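Local coordinates for peridinin-chlorophyll A protein (Amphidinium carterae, PDB 2C9E), which holds chlorophyll a and the carotenoid peridinin within a helical shell and probably serves as a water-soluble antenna for blue-green sunlight, at residues R9-T14 with D89-N94; S27-Y32 with R120-K125; V241-R246 with A265-A270. All coordinates share one frame; numbering follows the deposited sequence.

Contact 1: residues R9-T14 with D89-N94. With PID (peridinin), chain F.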
loop_
_atom_site.group_PDB
_atom_site.type_symbol
_atom_site.label_atom_id
_atom_site.label_comp_id
_atom_site.label_asym_id
_atom_site.label_seq_id
_atom_site.Cartn_x
_atom_site.Cartn_y
_atom_site.Cartn_z
ATOM N N ARG A 9 -10.060 -23.687 -6.364
ATOM C CA ARG A 9 -11.320 -23.470 -7.043
ATOM C C ARG A 9 -11.508 -21.967 -7.313
ATOM O O ARG A 9 -11.931 -21.573 -8.396
ATOM C CB ARG A 9 -12.473 -24.061 -6.200
ATOM C CG ARG A 9 -13.003 -25.396 -6.726
ATOM C CD ARG A 9 -13.520 -26.307 -5.638
ATOM N NE ARG A 9 -12.511 -27.307 -5.257
ATOM C CZ ARG A 9 -12.629 -28.210 -4.276
ATOM N NH1 ARG A 9 -13.728 -28.278 -3.521
ATOM N NH2 ARG A 9 -11.635 -29.069 -4.051
ATOM N N PHE A 10 -11.168 -21.116 -6.344
ATOM C CA PHE A 10 -11.339 -19.687 -6.556
ATOM C C PHE A 10 -10.480 -19.223 -7.728
ATOM O O PHE A 10 -10.916 -18.449 -8.603
ATOM C CB PHE A 10 -10.976 -18.925 -5.276
ATOM C CG PHE A 10 -11.014 -17.414 -5.418
ATOM C CD1 PHE A 10 -12.238 -16.741 -5.513
ATOM C CD2 PHE A 10 -9.824 -16.675 -5.354
ATOM C CE1 PHE A 10 -12.314 -15.320 -5.528
ATOM C CE2 PHE A 10 -9.843 -15.267 -5.370
ATOM C CZ PHE A 10 -11.103 -14.557 -5.454
ATOM N N SER A 11 -9.243 -19.687 -7.751
ATOM C CA SER A 11 -8.294 -19.339 -8.817
ATOM C C SER A 11 -8.847 -19.706 -10.187
ATOM O O SER A 11 -8.788 -18.926 -11.150
ATOM C CB SER A 11 -6.975 -20.096 -8.585
ATOM O OG SER A 11 -6.309 -19.622 -7.434
ATOM N N ASP A 12 -9.358 -20.917 -10.285
ATOM C CA ASP A 12 -9.954 -21.373 -11.524
ATOM C C ASP A 12 -11.097 -20.459 -11.961
ATOM O O ASP A 12 -11.249 -20.119 -13.124
ATOM C CB ASP A 12 -10.508 -22.788 -11.344
ATOM C CG ASP A 12 -9.426 -23.821 -11.310
ATOM O OD1 ASP A 12 -8.406 -23.533 -11.965
ATOM O OD2 ASP A 12 -9.582 -24.909 -10.666
ATOM N N ALA A 13 -11.942 -20.095 -11.008
ATOM C CA ALA A 13 -13.085 -19.291 -11.335
ATOM C C ALA A 13 -12.785 -17.855 -11.754
ATOM O O ALA A 13 -13.545 -17.256 -12.540
ATOM C CB ALA A 13 -14.064 -19.303 -10.130
ATOM N N THR A 14 -11.668 -17.317 -11.252
ATOM C CA THR A 14 -11.345 -15.921 -11.468
ATOM C C THR A 14 -10.335 -15.560 -12.542
ATOM O O THR A 14 -10.377 -14.435 -13.098
ATOM C CB THR A 14 -10.893 -15.304 -10.148
ATOM O OG1 THR A 14 -9.834 -16.088 -9.582
ATOM C CG2 THR A 14 -12.035 -15.276 -9.169
ATOM N N ASP A 89 1.389 -18.568 -11.280
ATOM C CA ASP A 89 1.714 -17.476 -10.349
ATOM C C ASP A 89 0.449 -16.884 -9.718
ATOM O O ASP A 89 0.459 -16.532 -8.525
ATOM C CB ASP A 89 2.516 -16.343 -11.035
ATOM C CG ASP A 89 3.901 -16.794 -11.527
ATOM O OD1 ASP A 89 4.348 -17.895 -11.145
ATOM O OD2 ASP A 89 4.546 -16.038 -12.287
ATOM N N PHE A 90 -0.616 -16.803 -10.527
ATOM C CA PHE A 90 -1.915 -16.305 -10.095
ATOM C C PHE A 90 -2.465 -17.148 -8.973
ATOM O O PHE A 90 -2.821 -16.631 -7.916
ATOM C CB PHE A 90 -2.933 -16.329 -11.231
ATOM C CG PHE A 90 -4.255 -15.664 -10.879
ATOM C CD1 PHE A 90 -4.345 -14.267 -10.812
ATOM C CD2 PHE A 90 -5.412 -16.441 -10.649
ATOM C CE1 PHE A 90 -5.578 -13.621 -10.534
ATOM C CE2 PHE A 90 -6.647 -15.826 -10.369
ATOM C CZ PHE A 90 -6.735 -14.399 -10.316
ATOM N N ALA A 91 -2.585 -18.453 -9.213
ATOM C CA ALA A 91 -3.100 -19.360 -8.191
ATOM C C ALA A 91 -2.250 -19.297 -6.927
ATOM O O ALA A 91 -2.802 -19.374 -5.825
ATOM C CB ALA A 91 -3.167 -20.812 -8.722
ATOM N N ALA A 92 -0.929 -19.113 -7.065
ATOM C CA ALA A 92 -0.048 -19.025 -5.876
ATOM C C ALA A 92 -0.267 -17.702 -5.106
ATOM O O ALA A 92 -0.084 -17.645 -3.878
ATOM C CB ALA A 92 1.421 -19.132 -6.275
ATOM N N VAL A 93 -0.642 -16.635 -5.808
ATOM C CA VAL A 93 -0.885 -15.379 -5.093
ATOM C C VAL A 93 -2.121 -15.561 -4.198
ATOM O O VAL A 93 -2.126 -15.142 -3.045
ATOM C CB VAL A 93 -1.116 -14.199 -6.071
ATOM C CG1 VAL A 93 -1.776 -12.981 -5.337
ATOM C CG2 VAL A 93 0.234 -13.777 -6.642
ATOM N N ASN A 94 -3.148 -16.223 -4.725
ATOM C CA ASN A 94 -4.348 -16.418 -3.953
ATOM C C ASN A 94 -4.204 -17.326 -2.781
ATOM O O ASN A 94 -4.863 -17.122 -1.756
ATOM C CB ASN A 94 -5.479 -16.943 -4.830
ATOM C CG ASN A 94 -5.953 -15.901 -5.814
ATOM O OD1 ASN A 94 -5.925 -14.701 -5.499
ATOM N ND2 ASN A 94 -6.375 -16.337 -7.011
HETATM C C1 PID F . -14.605 -13.133 6.146
HETATM C C2 PID F . -15.413 -13.446 7.411
HETATM C C3 PID F . -14.528 -13.286 8.650
HETATM C C4 PID F . -13.373 -14.285 8.541
HETATM C C5 PID F . -12.412 -13.972 7.388
HETATM C C6 PID F . -13.109 -13.461 6.111
HETATM C C7 PID F . -12.410 -13.700 4.923
HETATM C C8 PID F . -12.091 -12.756 3.944
HETATM C C9 PID F . -11.363 -13.021 2.779
HETATM C C10 PID F . -10.819 -14.233 2.369
HETATM C C11 PID F . -10.972 -12.121 1.874
HETATM C C12 PID F . -10.213 -12.711 0.944
HETATM C C13 PID F . -9.622 -12.064 -0.144
HETATM C C14 PID F . -8.817 -12.636 -1.132
HETATM C C15 PID F . -8.305 -11.825 -2.148
HETATM C C16 PID F . -7.473 -12.239 -3.188
HETATM C C17 PID F . -6.997 -11.346 -4.149
HETATM C C18 PID F . -6.135 -11.749 -5.170
HETATM C C19 PID F . -5.615 -10.892 -6.138
HETATM C C20 PID F . -4.721 -11.392 -7.088
HETATM C C21 PID F . -4.087 -10.649 -8.086
HETATM C C22 PID F . -3.188 -11.279 -8.947
HETATM C C23 PID F . -2.544 -10.626 -9.877
HETATM C C24 PID F . -1.855 -9.935 -10.750
HETATM C C25 PID F . -0.516 -9.268 -10.400
HETATM C C26 PID F . -0.642 -7.766 -10.683
HETATM C C27 PID F . -1.162 -7.465 -12.094
HETATM C C28 PID F . -2.478 -8.193 -12.399
HETATM C C29 PID F . -2.370 -9.706 -12.173
HETATM C C30 PID F . -0.417 -5.228 -12.408
HETATM C C31 PID F . -0.688 -3.733 -12.591
HETATM C CM1 PID F . -15.431 -13.180 4.859
HETATM C CM2 PID F . -11.631 -15.263 7.117
HETATM C CM3 PID F . -11.427 -12.923 7.909
HETATM C CM4 PID F . -8.481 -14.130 -1.102
HETATM C CM5 PID F . -4.334 -9.142 -8.228
HETATM C CM6 PID F . -0.190 -9.421 -8.912
HETATM C CM7 PID F . 0.623 -9.892 -11.208
HETATM C CM8 PID F . -3.741 -10.362 -12.366
HETATM O O1 PID F . -13.604 -12.114 6.235
HETATM O O2 PID F . -15.273 -13.573 9.839
HETATM O O3 PID F . -10.930 -15.309 2.953
HETATM O O4 PID F . -10.099 -14.044 1.222
HETATM O O5 PID F . -1.400 -10.263 -13.071
HETATM O O6 PID F . -1.461 -6.061 -12.147
HETATM O O7 PID F . 0.720 -5.669 -12.566
HETATM O O HOH W 1 -4.851 -20.729 -5.555
#
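F90 holds CG anti to the backbone N (chi1 -173°), directing its ring toward residues 9-14. Its CE2 edge meets T14 OG1 in plane at 3.3 Å, though that hydroxyl donates to F10 O, and CE1 lies 3.7 Å from peridinin C22. An alanine here would lose the ring that T14 OG1 and peridinin share, and would probably loosen the pigment's seat. Small A91 lets S11 OG within 3.3 Å of its CA, and a water donates to S11 OG and A91 O. V93 CG1 touches peridinin C20. N94 ND2 points straight (173°) at S11 OG, a weak bond of 3.3 Å; S11 OG is also hydrogen-bonded to S7 O. N94 OD1 lies at the F10 ring edge and 3.0 Å from peridinin C18, wedging the amide between them. F90, V93 and N94 thus line a peridinin pocket, F10 and F90 a galactolipid pocket. The segments, on helices 2-18 and 87-102, run at 131° to each other; helix 132-152 packs on F10 and T14, helix 60-77 on V93.

Contact 2: residues S27-Y32 with R120-K125. With PID (peridinin), chain D.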
loop_
_atom_site.group_PDB
_atom_site.type_symbol
_atom_site.label_atom_id
_atom_site.label_comp_id
_atom_site.label_asym_id
_atom_site.label_seq_id
_atom_site.Cartn_x
_atom_site.Cartn_y
_atom_site.Cartn_z
ATOM N N SER A 27 -8.650 2.193 -14.964
ATOM C CA SER A 27 -9.904 1.498 -14.765
ATOM C C SER A 27 -10.822 2.220 -13.756
ATOM O O SER A 27 -10.602 3.356 -13.370
ATOM C CB SER A 27 -9.615 0.084 -14.250
ATOM O OG SER A 27 -8.956 0.171 -12.993
ATOM N N ALA A 28 -11.871 1.545 -13.358
ATOM C CA ALA A 28 -12.781 2.101 -12.406
ATOM C C ALA A 28 -12.031 2.144 -11.058
ATOM O O ALA A 28 -12.317 2.989 -10.199
ATOM C CB ALA A 28 -14.022 1.222 -12.330
ATOM N N ILE A 29 -11.047 1.254 -10.888
ATOM C CA ILE A 29 -10.270 1.231 -9.653
ATOM C C ILE A 29 -9.340 2.443 -9.583
ATOM O O ILE A 29 -9.308 3.132 -8.572
ATOM C CB ILE A 29 -9.441 -0.057 -9.567
ATOM C CG1 ILE A 29 -10.382 -1.232 -9.397
ATOM C CG2 ILE A 29 -8.469 -0.028 -8.413
ATOM C CD1 ILE A 29 -10.724 -1.506 -7.971
ATOM N N ALA A 30 -8.603 2.719 -10.663
ATOM C CA ALA A 30 -7.673 3.851 -10.684
ATOM C C ALA A 30 -8.424 5.133 -10.326
ATOM O O ALA A 30 -7.941 5.962 -9.562
ATOM C CB ALA A 30 -7.010 3.980 -12.085
ATOM N N LYS A 31 -9.609 5.291 -10.901
ATOM C CA LYS A 31 -10.407 6.506 -10.673
ATOM C C LYS A 31 -11.032 6.490 -9.296
ATOM O O LYS A 31 -11.157 7.556 -8.673
ATOM C CB LYS A 31 -11.519 6.667 -11.735
ATOM C CG LYS A 31 -10.941 6.747 -13.125
ATOM C CD LYS A 31 -11.986 6.677 -14.222
ATOM C CE LYS A 31 -11.347 7.004 -15.550
ATOM N NZ LYS A 31 -12.426 7.319 -16.504
ATOM N N TYR A 32 -11.427 5.312 -8.807
ATOM C CA TYR A 32 -11.979 5.295 -7.457
ATOM C C TYR A 32 -10.910 5.701 -6.416
ATOM O O TYR A 32 -11.188 6.511 -5.555
ATOM C CB TYR A 32 -12.518 3.920 -7.107
ATOM C CG TYR A 32 -12.761 3.742 -5.646
ATOM C CD1 TYR A 32 -13.964 4.162 -5.069
ATOM C CD2 TYR A 32 -11.766 3.202 -4.807
ATOM C CE1 TYR A 32 -14.180 4.062 -3.691
ATOM C CE2 TYR A 32 -11.971 3.103 -3.400
ATOM C CZ TYR A 32 -13.182 3.530 -2.848
ATOM O OH TYR A 32 -13.431 3.419 -1.477
ATOM N N ARG A 120 -19.292 0.571 -2.749
ATOM C CA ARG A 120 -20.441 -0.074 -3.415
ATOM C C ARG A 120 -20.651 0.369 -4.872
ATOM O O ARG A 120 -21.033 -0.431 -5.736
ATOM C CB ARG A 120 -21.736 0.218 -2.662
ATOM C CG ARG A 120 -23.009 -0.274 -3.362
ATOM C CD ARG A 120 -24.086 -0.497 -2.315
ATOM N NE ARG A 120 -25.332 0.239 -2.554
ATOM C CZ ARG A 120 -26.413 -0.275 -3.149
ATOM N NH1 ARG A 120 -26.423 -1.543 -3.595
ATOM N NH2 ARG A 120 -27.508 0.471 -3.258
ATOM N N GLU A 121 -20.445 1.647 -5.144
ATOM C CA GLU A 121 -20.592 2.150 -6.502
ATOM C C GLU A 121 -19.425 1.584 -7.336
ATOM O O GLU A 121 -19.547 1.363 -8.517
ATOM C CB GLU A 121 -20.542 3.676 -6.496
ATOM C CG GLU A 121 -21.785 4.418 -5.969
ATOM C CD GLU A 121 -22.323 3.977 -4.572
ATOM O OE1 GLU A 121 -21.519 3.748 -3.597
ATOM O OE2 GLU A 121 -23.591 3.891 -4.462
ATOM N N LEU A 122 -18.283 1.342 -6.707
ATOM C CA LEU A 122 -17.162 0.805 -7.447
ATOM C C LEU A 122 -17.456 -0.629 -7.790
ATOM O O LEU A 122 -17.280 -1.062 -8.918
ATOM C CB LEU A 122 -15.888 0.867 -6.621
ATOM C CG LEU A 122 -14.776 -0.058 -7.116
ATOM C CD1 LEU A 122 -14.325 0.357 -8.525
ATOM C CD2 LEU A 122 -13.622 -0.031 -6.104
ATOM N N GLN A 123 -17.888 -1.385 -6.801
ATOM C CA GLN A 123 -18.174 -2.777 -7.062
ATOM C C GLN A 123 -19.227 -2.906 -8.183
ATOM O O GLN A 123 -19.092 -3.747 -9.092
ATOM C CB GLN A 123 -18.602 -3.477 -5.773
ATOM C CG GLN A 123 -18.784 -4.931 -5.981
ATOM C CD GLN A 123 -18.681 -5.684 -4.705
ATOM O OE1 GLN A 123 -17.769 -5.447 -3.906
ATOM N NE2 GLN A 123 -19.611 -6.619 -4.487
ATOM N N GLY A 124 -20.266 -2.070 -8.142
ATOM C CA GLY A 124 -21.241 -2.134 -9.217
ATOM C C GLY A 124 -20.592 -1.848 -10.583
ATOM O O GLY A 124 -20.926 -2.494 -11.560
ATOM N N LYS A 125 -19.673 -0.899 -10.673
ATOM C CA LYS A 125 -19.019 -0.634 -11.950
ATOM C C LYS A 125 -18.158 -1.808 -12.382
ATOM O O LYS A 125 -18.037 -2.067 -13.579
ATOM C CB LYS A 125 -18.088 0.602 -11.915
ATOM C CG LYS A 125 -18.729 1.971 -11.604
ATOM C CD LYS A 125 -17.709 3.122 -11.781
ATOM C CE LYS A 125 -18.324 4.579 -11.649
ATOM N NZ LYS A 125 -18.653 5.041 -10.238
HETATM C C1 PID D . -22.181 -7.470 -7.501
HETATM C C2 PID D . -23.689 -7.728 -7.452
HETATM C C3 PID D . -23.937 -9.082 -6.782
HETATM C C4 PID D . -23.274 -10.175 -7.628
HETATM C C5 PID D . -21.743 -10.094 -7.628
HETATM C C6 PID D . -21.216 -8.651 -7.666
HETATM C C7 PID D . -19.976 -8.487 -8.295
HETATM C C8 PID D . -18.767 -8.161 -7.678
HETATM C C9 PID D . -17.543 -8.016 -8.339
HETATM C C10 PID D . -17.283 -8.166 -9.701
HETATM C C11 PID D . -16.392 -7.673 -7.751
HETATM C C12 PID D . -15.445 -7.557 -8.685
HETATM C C13 PID D . -14.185 -7.003 -8.446
HETATM C C14 PID D . -13.142 -6.777 -9.350
HETATM C C15 PID D . -11.985 -6.135 -8.900
HETATM C C16 PID D . -10.902 -5.749 -9.694
HETATM C C17 PID D . -9.842 -5.035 -9.130
HETATM C C18 PID D . -8.782 -4.502 -9.864
HETATM C C19 PID D . -7.777 -3.738 -9.266
HETATM C C20 PID D . -6.787 -3.114 -10.031
HETATM C C21 PID D . -5.759 -2.294 -9.562
HETATM C C22 PID D . -4.895 -1.677 -10.470
HETATM C C23 PID D . -3.908 -0.857 -10.200
HETATM C C24 PID D . -2.967 0.038 -9.997
HETATM C C25 PID D . -1.489 -0.339 -9.790
HETATM C C26 PID D . -0.758 0.626 -8.848
HETATM C C27 PID D . -0.991 2.102 -9.186
HETATM C C28 PID D . -2.497 2.373 -9.081
HETATM C C29 PID D . -3.320 1.534 -10.067
HETATM C C30 PID D . 0.069 4.126 -8.446
HETATM C C31 PID D . 1.073 4.823 -7.528
HETATM C CM1 PID D . -21.803 -6.089 -8.038
HETATM C CM2 PID D . -21.260 -10.893 -8.841
HETATM C CM3 PID D . -21.223 -10.783 -6.362
HETATM C CM4 PID D . -13.286 -7.174 -10.822
HETATM C CM5 PID D . -5.538 -2.113 -8.057
HETATM C CM6 PID D . -1.345 -1.745 -9.200
HETATM C CM7 PID D . -0.809 -0.305 -11.162
HETATM C CM8 PID D . -4.801 1.772 -9.756
HETATM O O1 PID D . -21.402 -7.971 -6.414
HETATM O O2 PID D . -25.345 -9.328 -6.743
HETATM O O3 PID D . -18.059 -8.584 -10.563
HETATM O O4 PID D . -15.965 -7.873 -9.913
HETATM O O5 PID D . -3.039 1.989 -11.394
HETATM O O6 PID D . -0.222 2.817 -8.199
HETATM O O7 PID D . -0.394 4.731 -9.414
#
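Two hydrogen bonds grip Q123 NE2: it donates to the epoxide oxygen O1 of peridinin at 3.0 Å (152° at the hydrogen), and its second bond goes to O3G of the galactolipid. Glutamine suits the place, its extended chain carrying an N-H donor out to the carotenoid's end ring. S27 is the N-cap of helix 28-39, its short hydroxyl OG accepting weakly from the backbone N of I29 and of A30. The segments, on helices 28-39 and 119-128, run nearly antiparallel (163°), and I29, Y32 and L122 between them line part of a chlorophyll a pocket. L122 fills the interface, its two methyls spreading in different directions. CD2 stands over one face of the Y32 ring, 4.2 Å from the centroid and 23° off the normal, a CH-pi contact, and also meets I29 CD1 at 3.7 Å; L122 CD1 reaches A28 CB at 3.9 Å, the small alanine giving it room. Y32 OH is hydrogen-bonded to P117 O, which fixes the far end of the ring.

Contact 3: residues V241-R246 with A265-A270. With CLA (chlorophyll a), chain C.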
loop_
_atom_site.group_PDB
_atom_site.type_symbol
_atom_site.label_atom_id
_atom_site.label_comp_id
_atom_site.label_asym_id
_atom_site.label_seq_id
_atom_site.Cartn_x
_atom_site.Cartn_y
_atom_site.Cartn_z
ATOM N N VAL A 241 4.785 1.220 10.291
ATOM C CA VAL A 241 3.368 1.072 10.037
ATOM C C VAL A 241 2.581 1.559 11.301
ATOM O O VAL A 241 1.628 2.332 11.212
ATOM C CB VAL A 241 3.030 -0.421 9.714
ATOM C CG1 VAL A 241 1.503 -0.663 9.702
ATOM C CG2 VAL A 241 3.586 -0.820 8.334
ATOM N N PHE A 242 2.965 1.095 12.486
ATOM C CA PHE A 242 2.240 1.522 13.644
ATOM C C PHE A 242 2.416 3.060 13.856
ATOM O O PHE A 242 1.455 3.761 14.244
ATOM C CB PHE A 242 2.694 0.725 14.872
ATOM C CG PHE A 242 1.962 1.116 16.119
ATOM C CD1 PHE A 242 0.582 0.963 16.193
ATOM C CD2 PHE A 242 2.635 1.744 17.172
ATOM C CE1 PHE A 242 -0.144 1.437 17.297
ATOM C CE2 PHE A 242 1.941 2.232 18.289
ATOM C CZ PHE A 242 0.541 2.079 18.352
ATOM N N ALA A 243 3.621 3.591 13.601
ATOM C CA ALA A 243 3.828 5.039 13.758
ATOM C C ALA A 243 2.745 5.800 12.925
ATOM O O ALA A 243 2.172 6.784 13.377
ATOM C CB ALA A 243 5.241 5.437 13.287
ATOM N N HIS A 244 2.454 5.317 11.714
ATOM C CA HIS A 244 1.432 5.983 10.874
ATOM C C HIS A 244 0.029 5.788 11.477
ATOM O O HIS A 244 -0.779 6.687 11.422
ATOM C CB HIS A 244 1.433 5.431 9.443
ATOM C CG HIS A 244 2.623 5.838 8.609
ATOM N ND1 HIS A 244 3.867 5.243 8.729
ATOM C CD2 HIS A 244 2.737 6.756 7.611
ATOM C CE1 HIS A 244 4.698 5.778 7.840
ATOM N NE2 HIS A 244 4.036 6.701 7.151
ATOM N N VAL A 245 -0.271 4.593 12.007
ATOM C CA VAL A 245 -1.582 4.318 12.647
ATOM C C VAL A 245 -1.727 5.376 13.747
ATOM O O VAL A 245 -2.761 5.999 13.904
ATOM C CB VAL A 245 -1.674 2.882 13.344
ATOM C CG1 VAL A 245 -2.920 2.829 14.255
ATOM C CG2 VAL A 245 -1.785 1.737 12.291
ATOM N N ARG A 246 -0.680 5.592 14.517
ATOM C CA ARG A 246 -0.821 6.612 15.561
ATOM C C ARG A 246 -1.035 8.030 14.982
ATOM O O ARG A 246 -1.902 8.774 15.444
ATOM C CB ARG A 246 0.402 6.610 16.481
ATOM C CG ARG A 246 0.436 7.809 17.399
ATOM C CD ARG A 246 1.834 8.055 17.944
ATOM N NE ARG A 246 2.260 6.992 18.849
ATOM C CZ ARG A 246 3.430 6.367 18.742
ATOM N NH1 ARG A 246 4.270 6.711 17.752
ATOM N NH2 ARG A 246 3.762 5.418 19.623
ATOM N N ALA A 265 7.043 13.436 13.835
ATOM C CA ALA A 265 8.455 13.126 14.121
ATOM C C ALA A 265 8.654 11.628 14.268
ATOM O O ALA A 265 9.621 11.045 13.724
ATOM C CB ALA A 265 8.916 13.844 15.444
ATOM N N ARG A 266 7.753 11.006 15.028
ATOM C CA ARG A 266 7.834 9.566 15.241
ATOM C C ARG A 266 7.742 8.813 13.904
ATOM O O ARG A 266 8.472 7.854 13.684
ATOM C CB ARG A 266 6.753 9.107 16.238
ATOM C CG ARG A 266 7.339 8.662 17.603
ATOM C CD ARG A 266 6.246 8.422 18.667
ATOM N NE ARG A 266 5.293 9.530 18.655
ATOM C CZ ARG A 266 4.222 9.646 19.436
ATOM N NH1 ARG A 266 3.928 8.708 20.333
ATOM N NH2 ARG A 266 3.445 10.724 19.322
ATOM N N VAL A 267 6.872 9.275 12.999
ATOM C CA VAL A 267 6.769 8.644 11.675
ATOM C C VAL A 267 8.083 8.772 10.914
ATOM O O VAL A 267 8.580 7.783 10.353
ATOM C CB VAL A 267 5.646 9.273 10.774
ATOM C CG1 VAL A 267 5.835 8.836 9.278
ATOM C CG2 VAL A 267 4.303 8.828 11.251
ATOM N N ASN A 268 8.672 9.958 10.885
ATOM C CA ASN A 268 9.916 10.093 10.127
ATOM C C ASN A 268 11.063 9.281 10.728
ATOM O O ASN A 268 11.926 8.766 10.001
ATOM C CB ASN A 268 10.358 11.570 10.031
ATOM C CG ASN A 268 9.437 12.403 9.173
ATOM O OD1 ASN A 268 9.103 13.543 9.525
ATOM N ND2 ASN A 268 9.028 11.858 8.046
ATOM N N LEU A 269 11.105 9.178 12.050
ATOM C CA LEU A 269 12.199 8.423 12.659
ATOM C C LEU A 269 12.031 6.935 12.339
ATOM O O LEU A 269 12.996 6.237 11.999
ATOM C CB LEU A 269 12.207 8.619 14.178
ATOM C CG LEU A 269 13.276 7.836 14.965
ATOM C CD1 LEU A 269 14.684 8.107 14.398
ATOM C CD2 LEU A 269 13.213 8.260 16.440
ATOM N N ALA A 270 10.795 6.463 12.458
ATOM C CA ALA A 270 10.469 5.079 12.201
ATOM C C ALA A 270 10.775 4.740 10.746
ATOM O O ALA A 270 11.298 3.668 10.469
ATOM C CB ALA A 270 9.012 4.826 12.548
HETATM MG MG CLA C . 4.419 7.328 3.251
HETATM C CHA CLA C . 7.031 8.312 1.116
HETATM C CHB CLA C . 2.466 9.884 1.977
HETATM C CHC CLA C . 1.573 5.851 4.594
HETATM C CHD CLA C . 6.176 4.349 3.758
HETATM N NA CLA C . 4.765 8.984 1.867
HETATM C C1A CLA C . 5.924 9.188 1.102
HETATM C C2A CLA C . 5.729 10.372 0.180
HETATM C C3A CLA C . 4.406 10.974 0.629
HETATM C C4A CLA C . 3.794 9.902 1.532
HETATM C CMA CLA C . 4.668 12.238 1.462
HETATM C CAA CLA C . 5.652 9.930 -1.286
HETATM C CBA CLA C . 5.696 11.101 -2.264
HETATM C CGA CLA C . 5.402 10.680 -3.697
HETATM O O1A CLA C . 5.348 11.553 -4.568
HETATM O O2A CLA C . 5.169 9.275 -4.071
HETATM N NB CLA C . 2.410 7.846 3.380
HETATM C C1B CLA C . 1.846 8.970 2.813
HETATM C C2B CLA C . 0.502 9.111 3.301
HETATM C C3B CLA C . 0.217 8.002 4.055
HETATM C C4B CLA C . 1.424 7.153 4.045
HETATM C CMB CLA C . -0.454 10.341 3.072
HETATM C CAB CLA C . -1.132 8.006 4.618
HETATM C CBB CLA C . -1.550 6.994 5.395
HETATM N NC CLA C . 3.963 5.427 4.034
HETATM C C1C CLA C . 2.751 5.052 4.587
HETATM C C2C CLA C . 2.917 3.750 5.224
HETATM C C3C CLA C . 4.187 3.341 4.991
HETATM C C4C CLA C . 4.847 4.388 4.224
HETATM C CMC CLA C . 1.872 2.951 6.008
HETATM C CAC CLA C . 4.836 2.050 5.440
HETATM C CBC CLA C . 5.508 2.203 6.858
HETATM N ND CLA C . 6.160 6.493 2.605
HETATM C C1D CLA C . 6.809 5.359 3.007
HETATM C C2D CLA C . 8.208 5.429 2.680
HETATM C C3D CLA C . 8.344 6.543 1.947
HETATM C C4D CLA C . 7.076 7.183 1.896
HETATM C CMD CLA C . 9.298 4.361 3.055
HETATM C CAD CLA C . 9.232 7.316 1.115
HETATM O OBD CLA C . 10.473 7.328 1.032
HETATM C CBD CLA C . 8.395 8.338 0.372
HETATM C CGD CLA C . 9.085 9.674 0.535
HETATM O O1D CLA C . 8.762 10.421 1.457
HETATM O O2D CLA C . 10.092 10.009 -0.310
HETATM C CED CLA C . 10.810 11.094 -0.073
HETATM C C1 CLA C . 4.899 9.007 -5.472
HETATM C C2 CLA C . 4.705 7.634 -5.587
HETATM C C3 CLA C . 5.114 6.733 -6.564
HETATM C C4 CLA C . 5.926 7.156 -7.847
HETATM C C5 CLA C . 4.797 5.185 -6.469
HETATM C C6 CLA C . 3.912 4.760 -5.256
HETATM C C7 CLA C . 3.813 3.220 -5.097
HETATM C C8 CLA C . 3.008 2.718 -3.868
HETATM C C9 CLA C . 3.303 1.221 -3.614
HETATM C C10 CLA C . 1.501 2.916 -4.158
HETATM C C11 CLA C . 0.526 2.173 -3.210
HETATM C C12 CLA C . -0.918 2.644 -3.405
HETATM C C13 CLA C . -1.474 2.585 -4.836
HETATM C C14 CLA C . -2.667 3.486 -5.075
HETATM C C15 CLA C . -1.829 1.132 -5.178
HETATM C C16 CLA C . -2.970 0.494 -4.403
HETATM C C17 CLA C . -2.920 -0.994 -4.607
HETATM C C18 CLA C . -4.090 -1.780 -4.028
HETATM C C19 CLA C . -3.904 -3.249 -4.310
HETATM C C20 CLA C . -5.393 -1.312 -4.645
HETATM O O HOH W 2 4.861 8.214 5.136
#
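H244 holds CG anti to its own carbonyl carbon (chi1 -72°), which sends the imidazole off the helix toward chlorophyll a. NE2 reaches a water at 2.7 Å lying in the ring plane, and that water binds the chlorophyll magnesium at 2.1 Å; ND1 is hydrogen-bonded to A240 O, so both nitrogens are engaged and the ring's rotation is fixed. V267 has CG1 anti to the backbone N, setting this methyl over one imidazole face, 3.8 Å from the centroid in a CH-pi contact, while chlorophyll C1C covers the opposite face. Helices 234-251 and 261-276, consecutive and antiparallel, form a helical hairpin whose axes approach to 8.6 Å here; small alanines at A243 and A270 allow this, their CB atoms 3.9 Å apart. At the partly exposed side R246 and R266, both bent at chi3, stack their guanidinium planes nearly parallel, 16° apart, like charges whose exact spacing is uncertain. D263 forms a salt bridge with R266 and probably eases the repulsion; E164 is a long, weak partner of R246.

In the fold
Contacts 1 and 2 interlock along the chain: residues 9-14 and 27-32 come first, on the successive helices 2-18 and 28-39, followed by their partners 89-94 and 120-125 in the same order. All four lie in the first of the two PCP family regions, and the two contacts have centres about 22 Å apart without touching. Contact 3 follows in series, in the second region, across the chain's centre, about 35 Å from contact 1 and 30 Å from contact 2 between centres. The chain thus joins helices at three separate places around its pigments. The two halves share them: contact 2's chlorophyll pocket also takes I203 and I207, and contact 3's takes V48 and L52.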